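Side-chain contact in glucokinase (PDB 6EDI), which probably phosphorylates D-glucose with ATP as phosphate donor, as a glucokinase of the actin-like ATPase superfamily: residues I81-L84 with L85-D89. Sequence-based numbering, arbitrary orientation.
Sequences IRQL and LEFFD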
loop_
_atom_site.group_PDB
_atom_site.type_symbol
_atom_site.label_atom_id
_atom_site.label_comp_id
_atom_site.label_asym_id
_atom_site.label_seq_id
_atom_site.Cartn_x
_atom_site.Cartn_y
_atom_site.Cartn_z
ATOM N N ILE A 81 15.230 9.445 22.802
ATOM C CA ILE A 81 14.410 10.151 21.807
ATOM C C ILE A 81 13.649 11.339 22.392
ATOM O O ILE A 81 13.293 12.276 21.671
ATOM C CB ILE A 81 13.400 9.189 21.114
ATOM C CG1 ILE A 81 12.888 9.781 19.802
ATOM C CG2 ILE A 81 12.241 8.855 22.038
ATOM C CD1 ILE A 81 13.967 9.920 18.756
ATOM N N ARG A 82 13.387 11.292 23.696
ATOM C CA ARG A 82 12.644 12.356 24.370
ATOM C C ARG A 82 13.479 13.628 24.466
ATOM O O ARG A 82 12.958 14.702 24.752
ATOM C CB ARG A 82 12.193 11.890 25.758
ATOM C CG ARG A 82 11.185 10.740 25.716
ATOM C CD ARG A 82 11.072 10.011 27.040
ATOM N NE ARG A 82 12.283 9.258 27.358
ATOM C CZ ARG A 82 12.394 8.421 28.386
ATOM N NH1 ARG A 82 11.366 8.229 29.201
ATOM N NH2 ARG A 82 13.534 7.779 28.602
ATOM N N GLN A 83 14.775 13.507 24.205
ATOM C CA GLN A 83 15.653 14.676 24.151
ATOM C C GLN A 83 15.283 15.628 23.002
ATOM O O GLN A 83 15.703 16.779 22.992
ATOM C CB GLN A 83 17.129 14.260 24.072
ATOM C CG GLN A 83 18.118 15.406 24.305
ATOM C CD GLN A 83 19.551 14.938 24.531
ATOM O OE1 GLN A 83 19.880 13.766 24.321
ATOM N NE2 GLN A 83 20.409 15.855 24.973
ATOM N N LEU A 84 14.470 15.165 22.049
ATOM C CA LEU A 84 13.976 16.064 21.005
ATOM C C LEU A 84 13.266 17.263 21.641
ATOM O O LEU A 84 13.367 18.374 21.140
ATOM C CB LEU A 84 13.039 15.342 20.020
ATOM C CG LEU A 84 13.646 14.201 19.195
ATOM C CD1 LEU A 84 12.695 13.746 18.119
ATOM C CD2 LEU A 84 14.932 14.646 18.562
ATOM N N LEU A 85 12.579 17.033 22.761
ATOM C CA LEU A 85 11.829 18.095 23.441
ATOM C C LEU A 85 12.740 19.236 23.877
ATOM O O LEU A 85 12.408 20.413 23.711
ATOM C CB LEU A 85 11.048 17.548 24.641
ATOM C CG LEU A 85 9.659 16.978 24.350
ATOM C CD1 LEU A 85 9.762 15.731 23.506
ATOM C CD2 LEU A 85 8.894 16.676 25.632
ATOM N N GLU A 86 13.891 18.883 24.433
ATOM C CA GLU A 86 14.882 19.880 24.802
ATOM C C GLU A 86 15.264 20.680 23.576
ATOM O O GLU A 86 15.308 21.911 23.620
ATOM C CB GLU A 86 16.122 19.209 25.376
ATOM C CG GLU A 86 15.816 18.215 26.469
ATOM C CD GLU A 86 17.026 17.896 27.298
ATOM O OE1 GLU A 86 18.143 18.312 26.912
ATOM O OE2 GLU A 86 16.854 17.234 28.342
ATOM N N PHE A 87 15.523 19.974 22.476
ATOM C CA PHE A 87 15.988 20.615 21.247
ATOM C C PHE A 87 14.950 21.594 20.693
ATOM O O PHE A 87 15.281 22.723 20.333
ATOM C CB PHE A 87 16.352 19.577 20.179
ATOM C CG PHE A 87 17.406 18.594 20.611
ATOM C CD1 PHE A 87 18.321 18.919 21.601
ATOM C CD2 PHE A 87 17.467 17.335 20.026
ATOM C CE1 PHE A 87 19.288 18.007 22.006
ATOM C CE2 PHE A 87 18.431 16.412 20.413
ATOM C CZ PHE A 87 19.349 16.751 21.407
ATOM N N PHE A 88 13.697 21.157 20.625
ATOM C CA PHE A 88 12.642 22.023 20.114
ATOM C C PHE A 88 12.514 23.270 20.985
ATOM O O PHE A 88 12.344 24.381 20.477
ATOM C CB PHE A 88 11.311 21.280 20.038
ATOM C CG PHE A 88 11.334 20.091 19.130
ATOM C CD1 PHE A 88 12.206 20.042 18.044
ATOM C CD2 PHE A 88 10.491 19.010 19.369
ATOM C CE1 PHE A 88 12.235 18.922 17.203
ATOM C CE2 PHE A 88 10.514 17.893 18.546
ATOM C CZ PHE A 88 11.388 17.851 17.457
ATOM N N ASP A 89 12.631 23.089 22.298
ATOM C CA ASP A 89 12.583 24.231 23.203
ATOM C C ASP A 89 13.789 25.173 23.026
ATOM O O ASP A 89 13.620 26.392 23.021
ATOM C CB ASP A 89 12.423 23.790 24.658
ATOM C CG ASP A 89 11.915 24.909 25.542
ATOM O OD1 ASP A 89 10.692 25.167 25.522
ATOM O OD2 ASP A 89 12.738 25.543 26.240
#
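Q83 carries its CG anti to the backbone N (chi1 -168°), and F87 CG lies beside its own backbone N, anti to the carbonyl carbon (chi1 -58°). Together these torsions lay the Q83 side chain across the F87 ring. Its CG comes closest, 3.4 Å from F87 CZ. The extended chain then runs on past that end of the ring, with Q83 CD 3.6 Å from F87 CZ. The amide plane is turned 28° from the ring plane, so the two flat groups are inclined rather than stacked. The far end of the amide is fixed elsewhere: OE1 accepts from the backbone N of K78, and NE2 bonds T77 OG1. These two bonds hold the amide in its rotation.

The same ring also has Q83 O over the centre of one face. That carbonyl accepts from F87 N at 3.2 Å, an i to i+4 bond with the donor tilted only slightly from the carbonyl plane. The same pattern recurs one residue on. L84 O accepts from F88 N at 2.8 Å, in a nearly straight bond, and lies over one face of the F88 ring toward its rim. L84 spans both phenylalanines: CD2 packs 4.0 Å from F87 CD2, and CB lies 3.9 Å from F88 CE2. An i to i+3 bond precedes these: L85 N donates to R82 O at 3.1 Å, from above the carbonyl plane.

Residues 81-83 close the loop after strand 67-75 and lead into the first turn of helix 84-98. The buried side chains pack this end of the helix against a mixed sheet. L84 reaches V47, A52 and V115 on strands 41-48, 51-58 and 110-117. F87 stacks on F74 of strand 67-75, while F88 meets Y142 edge-to-face and touches the same three strands as L84.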